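Long-range contact in transcription factor TAU subunit SFC1 (Schizosaccharomyces pombe, PDB 4BJJ), which forms part of the TFIIIC module that binds the boxA promoter elements of tRNA and similar genes, for RNA polymerase III recruitment: residues V68-Q73 with Q97-R102. The protein carries 3 engineered substitutions. Sequence-based numbering, arbitrary orientation.
Sequences VQARVQ and QVFLFR
The methyl of Ala-70 is a small bump received by two phenylalanines. Its CB lies over one face of the Phe-101 ring, 3.7 Å from the ring centre and offset toward the rim, a CH-pi contact closest to CZ. The same methyl meets the Phe-99 ring at its edge and comes within 3.9 Å of Phe-99 CB, so it fills the angle between the two aromatic side chains. Phe-101 also reaches past the alanine: its edge meets Val-68 O, with CE1 3.5 Å away. An alanine in place of Phe-101 would probably leave the Ala-70 methyl without the ring face it rests on and take away the edge beside Val-68 O. Residues 71-73 and 98-100 form an antiparallel ladder within the mixed sheet of this Sfc7-interacting domain, consistent with the triple-barrel domain of the Tau95 family, and strand 12-18 runs parallel along the other side of 88-100. The bond from Leu-100 N to Arg-71 O, 2.8 Å, is nearly straight; the return bond is weak. Val-72 straddles two neighbours: CG2 packs on Phe-99 CD2 at 3.8 Å, while CG1, anti to the backbone N (chi1 -177°), lies against the side-chain amide of Gln-97, 3.3 Å from OE1.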
loop_
_atom_site.group_PDB
_atom_site.type_symbol
_atom_site.label_atom_id
_atom_site.label_comp_id
_atom_site.label_asym_id
_atom_site.label_seq_id
_atom_site.Cartn_x
_atom_site.Cartn_y
_atom_site.Cartn_z
ATOM N N VAL A 68 2.974 -13.650 15.423
ATOM C CA VAL A 68 2.283 -12.410 15.733
ATOM C C VAL A 68 1.103 -12.225 14.790
ATOM O O VAL A 68 1.220 -12.461 13.594
ATOM C CB VAL A 68 3.289 -11.203 15.598
ATOM C CG1 VAL A 68 2.581 -9.889 15.432
ATOM C CG2 VAL A 68 4.190 -11.150 16.800
ATOM N N GLN A 69 -0.014 -11.754 15.332
ATOM C CA GLN A 69 -1.184 -11.396 14.539
ATOM C C GLN A 69 -1.120 -9.941 14.076
ATOM O O GLN A 69 -0.726 -9.062 14.838
ATOM C CB GLN A 69 -2.436 -11.592 15.377
ATOM C CG GLN A 69 -2.633 -13.019 15.887
ATOM C CD GLN A 69 -3.502 -13.875 14.995
ATOM O OE1 GLN A 69 -3.984 -13.434 13.958
ATOM N NE2 GLN A 69 -3.713 -15.114 15.405
ATOM N N ALA A 70 -1.497 -9.686 12.826
ATOM C CA ALA A 70 -1.562 -8.330 12.309
ATOM C C ALA A 70 -2.661 -7.539 12.963
ATOM O O ALA A 70 -3.710 -8.077 13.278
ATOM C CB ALA A 70 -1.822 -8.335 10.822
ATOM N N ARG A 71 -2.419 -6.246 13.102
ATOM C CA ARG A 71 -3.462 -5.283 13.321
ATOM C C ARG A 71 -4.047 -4.954 11.956
ATOM O O ARG A 71 -3.325 -4.641 11.024
ATOM C CB ARG A 71 -2.906 -4.032 13.998
ATOM C CG ARG A 71 -2.467 -4.275 15.435
ATOM C CD ARG A 71 -2.505 -2.996 16.238
ATOM N NE ARG A 71 -3.840 -2.729 16.771
ATOM C CZ ARG A 71 -4.212 -1.569 17.307
ATOM N NH1 ARG A 71 -3.354 -0.555 17.366
ATOM N NH2 ARG A 71 -5.445 -1.414 17.769
ATOM N N VAL A 72 -5.366 -5.049 11.844
ATOM C CA VAL A 72 -6.044 -4.840 10.584
ATOM C C VAL A 72 -6.765 -3.503 10.630
ATOM O O VAL A 72 -7.465 -3.202 11.601
ATOM C CB VAL A 72 -7.055 -5.938 10.334
ATOM C CG1 VAL A 72 -7.708 -5.765 8.968
ATOM C CG2 VAL A 72 -6.386 -7.271 10.462
ATOM N N GLN A 73 -6.586 -2.692 9.594
ATOM C CA GLN A 73 -7.245 -1.413 9.569
ATOM C C GLN A 73 -7.477 -0.936 8.148
ATOM O O GLN A 73 -6.874 -1.437 7.213
ATOM C CB GLN A 73 -6.410 -0.407 10.349
ATOM C CG GLN A 73 -7.094 0.902 10.587
ATOM C CD GLN A 73 -8.401 0.723 11.291
ATOM O OE1 GLN A 73 -9.412 0.362 10.691
ATOM N NE2 GLN A 73 -8.390 0.955 12.578
ATOM N N GLN A 97 -8.109 -2.379 2.685
ATOM C CA GLN A 97 -7.651 -2.851 3.987
ATOM C C GLN A 97 -6.144 -3.085 4.065
ATOM O O GLN A 97 -5.491 -3.427 3.087
ATOM C CB GLN A 97 -8.395 -4.125 4.439
ATOM C CG GLN A 97 -9.067 -3.876 5.794
ATOM C CD GLN A 97 -9.916 -5.020 6.288
ATOM O OE1 GLN A 97 -9.510 -6.171 6.261
ATOM N NE2 GLN A 97 -11.087 -4.696 6.796
ATOM N N VAL A 98 -5.611 -2.913 5.265
ATOM C CA VAL A 98 -4.195 -3.046 5.507
ATOM C C VAL A 98 -3.962 -4.000 6.659
ATOM O O VAL A 98 -4.598 -3.879 7.695
ATOM C CB VAL A 98 -3.564 -1.682 5.867
ATOM C CG1 VAL A 98 -2.080 -1.769 5.784
ATOM C CG2 VAL A 98 -4.033 -0.634 4.917
ATOM N N PHE A 99 -3.047 -4.938 6.470
ATOM C CA PHE A 99 -2.518 -5.748 7.561
ATOM C C PHE A 99 -1.178 -5.138 7.991
ATOM O O PHE A 99 -0.199 -5.129 7.234
ATOM C CB PHE A 99 -2.346 -7.198 7.109
ATOM C CG PHE A 99 -3.631 -7.867 6.685
ATOM C CD1 PHE A 99 -4.152 -7.659 5.411
ATOM C CD2 PHE A 99 -4.319 -8.712 7.566
ATOM C CE1 PHE A 99 -5.316 -8.277 5.019
ATOM C CE2 PHE A 99 -5.496 -9.339 7.179
ATOM C CZ PHE A 99 -5.991 -9.129 5.901
ATOM N N LEU A 100 -1.167 -4.610 9.203
ATOM C CA LEU A 100 -0.044 -3.850 9.735
ATOM C C LEU A 100 0.824 -4.727 10.613
ATOM O O LEU A 100 0.451 -5.086 11.727
ATOM C CB LEU A 100 -0.553 -2.663 10.551
ATOM C CG LEU A 100 -1.454 -1.672 9.798
ATOM C CD1 LEU A 100 -2.378 -0.957 10.757
ATOM C CD2 LEU A 100 -0.683 -0.653 9.022
ATOM N N PHE A 101 1.985 -5.079 10.087
ATOM C CA PHE A 101 2.985 -5.780 10.857
ATOM C C PHE A 101 4.136 -4.848 11.234
ATOM O O PHE A 101 4.689 -4.989 12.311
ATOM C CB PHE A 101 3.504 -6.992 10.094
ATOM C CG PHE A 101 2.559 -8.121 10.061
ATOM C CD1 PHE A 101 2.249 -8.805 11.218
ATOM C CD2 PHE A 101 1.981 -8.508 8.879
ATOM C CE1 PHE A 101 1.374 -9.857 11.191
ATOM C CE2 PHE A 101 1.102 -9.567 8.853
ATOM C CZ PHE A 101 0.804 -10.253 10.017
ATOM N N ARG A 102 4.502 -3.901 10.363
ATOM C CA ARG A 102 5.537 -2.915 10.730
ATOM C C ARG A 102 5.029 -2.025 11.831
ATOM O O ARG A 102 3.828 -1.792 11.933
ATOM C CB ARG A 102 5.933 -2.042 9.545
ATOM C CG ARG A 102 6.337 -2.845 8.358
ATOM C CD ARG A 102 7.089 -2.039 7.362
ATOM N NE ARG A 102 6.210 -1.311 6.470
ATOM C CZ ARG A 102 5.815 -1.734 5.271
ATOM N NH1 ARG A 102 6.193 -2.920 4.800
ATOM N NH2 ARG A 102 5.036 -0.951 4.536
#